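Local coordinates for titin (PDB 1WAA), which is a giant muscle protein, represented here by its I27 immunoglobulin domain, that probably acts as an elastic spring resisting stretch in the sarcomere, at residues Phe25-Ser30 / Thr82-Asn87. Sequence-based numbering, arbitrary orientation.
Unlike the reference sequence in segment 82-87: Thr82 (reference Ala). With ZN (zinc ion), chain H.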
ATOM      1  N   PHE E  25      18.353   6.409  -8.158  1.00 29.18           N
ATOM      2  CA  PHE E  25      18.001   7.765  -7.746  1.00 27.61           C
ATOM      3  C   PHE E  25      16.917   7.666  -6.668  1.00 29.11           C
ATOM      4  O   PHE E  25      16.118   6.693  -6.628  1.00 27.07           O
ATOM      5  CB  PHE E  25      17.472   8.555  -8.924  1.00 26.98           C
ATOM      6  CG  PHE E  25      18.536   8.950  -9.898  1.00 29.65           C
ATOM      7  CD1 PHE E  25      19.187  10.165  -9.770  1.00 31.93           C
ATOM      8  CD2 PHE E  25      18.916   8.088 -10.931  1.00 29.62           C
ATOM      9  CE1 PHE E  25      20.188  10.548 -10.684  1.00 30.10           C
ATOM     10  CE2 PHE E  25      19.924   8.460 -11.826  1.00 28.50           C
ATOM     11  CZ  PHE E  25      20.549   9.691 -11.693  1.00 26.81           C
ATOM     12  N   GLU E  26      16.880   8.688  -5.824  1.00 28.31           N
ATOM     13  CA  GLU E  26      16.061   8.640  -4.630  1.00 28.65           C
ATOM     14  C   GLU E  26      15.529  10.042  -4.333  1.00 27.97           C
ATOM     15  O   GLU E  26      16.293  11.004  -4.274  1.00 26.01           O
ATOM     16  CB  GLU E  26      16.958   8.153  -3.491  1.00 29.19           C
ATOM     17  CG  GLU E  26      16.281   8.087  -2.156  1.00 33.60           C
ATOM     18  CD  GLU E  26      17.220   7.735  -1.037  1.00 32.72           C
ATOM     19  OE1 GLU E  26      16.742   7.252   0.002  1.00 39.78           O
ATOM     20  OE2 GLU E  26      18.428   7.935  -1.176  1.00 36.51           O
ATOM     21  N   ILE E  27      14.217  10.162  -4.151  1.00 26.36           N
ATOM     22  CA  ILE E  27      13.644  11.446  -3.703  1.00 24.82           C
ATOM     23  C   ILE E  27      12.604  11.208  -2.632  1.00 25.22           C
ATOM     24  O   ILE E  27      11.877  10.210  -2.679  1.00 25.83           O
ATOM     25  CB  ILE E  27      13.056  12.254  -4.879  1.00 24.35           C
ATOM     26  CG1 ILE E  27      12.532  13.619  -4.422  1.00 24.22           C
ATOM     27  CG2 ILE E  27      11.964  11.496  -5.561  1.00 28.81           C
ATOM     28  CD1 ILE E  27      12.135  14.498  -5.565  1.00 26.34           C
ATOM     29  N   GLU E  28      12.527  12.115  -1.659  1.00 25.25           N
ATOM     30  CA  GLU E  28      11.548  11.986  -0.583  1.00 25.67           C
ATOM     31  C   GLU E  28      10.572  13.155  -0.601  1.00 25.50           C
ATOM     32  O   GLU E  28      10.978  14.323  -0.637  1.00 26.94           O
ATOM     33  CB  GLU E  28      12.257  11.920   0.767  1.00 27.45           C
ATOM     34  CG  GLU E  28      11.383  11.377   1.885  1.00 32.76           C
ATOM     35  CD  GLU E  28      12.155  11.283   3.187  1.00 44.35           C
ATOM     36  OE1 GLU E  28      11.879  12.092   4.109  1.00 47.13           O
ATOM     37  OE2 GLU E  28      13.065  10.422   3.271  1.00 46.55           O
ATOM     38  N   LEU E  29       9.287  12.852  -0.549  1.00 26.42           N
ATOM     39  CA  LEU E  29       8.263  13.893  -0.572  1.00 24.00           C
ATOM     40  C   LEU E  29       7.785  14.172   0.831  1.00 23.67           C
ATOM     41  O   LEU E  29       8.107  13.440   1.761  1.00 24.31           O
ATOM     42  CB  LEU E  29       7.076  13.424  -1.427  1.00 25.51           C
ATOM     43  CG  LEU E  29       7.057  13.769  -2.917  1.00 32.41           C
ATOM     44  CD1 LEU E  29       8.422  14.167  -3.501  1.00 29.04           C
ATOM     45  CD2 LEU E  29       6.416  12.683  -3.695  1.00 29.98           C
ATOM     46  N   SER E  30       6.996  15.233   0.970  1.00 22.75           N
ATOM     47  CA  SER E  30       6.440  15.646   2.257  1.00 24.03           C
ATOM     48  C   SER E  30       5.275  14.759   2.706  1.00 24.85           C
ATOM     49  O   SER E  30       4.877  14.814   3.869  1.00 24.73           O
ATOM     50  CB  SER E  30       5.992  17.116   2.188  1.00 23.71           C
ATOM     51  OG  SER E  30       5.067  17.276   1.130  1.00 21.39           O
ATOM     52  N   THR E  82       5.357  19.094  -6.690  1.00 35.75           N
ATOM     53  CA  THR E  82       6.777  18.927  -6.371  1.00 35.33           C
ATOM     54  C   THR E  82       7.584  18.437  -7.566  1.00 34.90           C
ATOM     55  O   THR E  82       7.207  17.467  -8.233  1.00 34.35           O
ATOM     56  CB  THR E  82       6.905  17.898  -5.271  1.00 35.33           C
ATOM     57  OG1 THR E  82       7.036  16.599  -5.834  0.50 37.70           O
ATOM     58  CG2 THR E  82       5.687  17.879  -4.401  0.50 37.67           C
ATOM     59  N   LYS E  83       8.703  19.115  -7.808  1.00 33.37           N
ATOM     60  CA  LYS E  83       9.626  18.746  -8.896  1.00 32.38           C
ATOM     61  C   LYS E  83      11.087  18.798  -8.411  1.00 30.13           C
ATOM     62  O   LYS E  83      11.447  19.601  -7.539  1.00 31.08           O
ATOM     63  CB  LYS E  83       9.431  19.675 -10.115  1.00 32.23           C
ATOM     64  CG  LYS E  83      10.745  20.267 -10.657  1.00 39.97           C
ATOM     65  CD  LYS E  83      10.990  20.006 -12.164  1.00 45.29           C
ATOM     66  CE  LYS E  83      11.403  18.558 -12.470  1.00 44.33           C
ATOM     67  NZ  LYS E  83      10.252  17.656 -12.717  1.00 41.57           N
ATOM     68  N   SER E  84      11.887  17.863  -8.918  1.00 27.85           N
ATOM     69  CA  SER E  84      13.309  17.784  -8.597  1.00 26.83           C
ATOM     70  C   SER E  84      14.008  17.244  -9.834  1.00 26.69           C
ATOM     71  O   SER E  84      13.412  16.440 -10.575  1.00 26.62           O
ATOM     72  CB  SER E  84      13.536  16.824  -7.427  1.00 26.80           C
ATOM     73  OG  SER E  84      14.822  17.003  -6.872  1.00 27.30           O
ATOM     74  N   ALA E  85      15.242  17.703 -10.059  1.00 24.35           N
ATOM     75  CA  ALA E  85      16.113  17.211 -11.126  1.00 24.08           C
ATOM     76  C   ALA E  85      17.534  17.075 -10.616  1.00 25.24           C
ATOM     77  O   ALA E  85      17.991  17.876  -9.796  1.00 25.51           O
ATOM     78  CB  ALA E  85      16.085  18.131 -12.335  1.00 23.92           C
ATOM     79  N   ALA E  86      18.230  16.057 -11.118  1.00 25.32           N
ATOM     80  CA  ALA E  86      19.658  15.892 -10.894  1.00 25.22           C
ATOM     81  C   ALA E  86      20.271  15.227 -12.122  1.00 25.61           C
ATOM     82  O   ALA E  86      19.558  14.753 -13.014  1.00 26.37           O
ATOM     83  CB  ALA E  86      19.904  15.063  -9.649  1.00 25.35           C
ATOM     84  N   ASN E  87      21.592  15.186 -12.166  1.00 24.83           N
ATOM     85  CA  ASN E  87      22.296  14.677 -13.333  1.00 25.37           C
ATOM     86  C   ASN E  87      22.723  13.228 -13.211  1.00 25.66           C
ATOM     87  O   ASN E  87      23.206  12.794 -12.168  1.00 26.53           O
ATOM     88  CB  ASN E  87      23.511  15.549 -13.621  1.00 25.32           C
ATOM     89  CG  ASN E  87      23.127  16.913 -14.138  1.00 27.85           C
ATOM     90  OD1 ASN E  87      23.815  17.895 -13.877  1.00 34.11           O
ATOM     91  ND2 ASN E  87      22.030  16.990 -14.882  1.00 28.87           N
TER
HETATM   92 ZN    ZN H1091      17.850   7.875   1.346  1.00 24.67          ZN
HETATM   93  O   HOH W   1      17.320   9.888   2.011  1.00 20.98           O
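Ile27 reaches Ser84 with the far end of its side chain. CG1 is anti to the backbone N (chi1 -177°) and the chain runs on extended, which drives CD1 across to Ser84 CB at 3.3 Å, tighter than usual for two carbons. Ser84 OG, 3.9 Å from Ile27 CD1, accepts a hydrogen bond from the backbone N of Leu12. Two residues away on each strand, Leu29 and Thr82 meet at an angle. Leu29 CD1 approaches Thr82 OG1 at 3.6 Å. Ala79 O meets the polar need of that hydroxyl. At the other end, Phe25 turns its ring edge to the backbone of Asn87, with CE1 4.0 Å from Asn87 O. No hydrogen bond joins the two segments. Glu26 points away from this interface; its OE1 binds zinc at 1.9 Å and its OE2 at a longer 2.6 Å, at a site shared with another chain. The axes of segments 25-29 and 82-87 run nearly antiparallel, at 157°, and come within 9.3 Å. Phe25 and Ile27, and Thr82, Ser84 and Ala86, turn CB toward the facing sheet; Leu29 comes in only with its side-chain end. This is the two-sheet core of an immunoglobulin I-set beta sandwich.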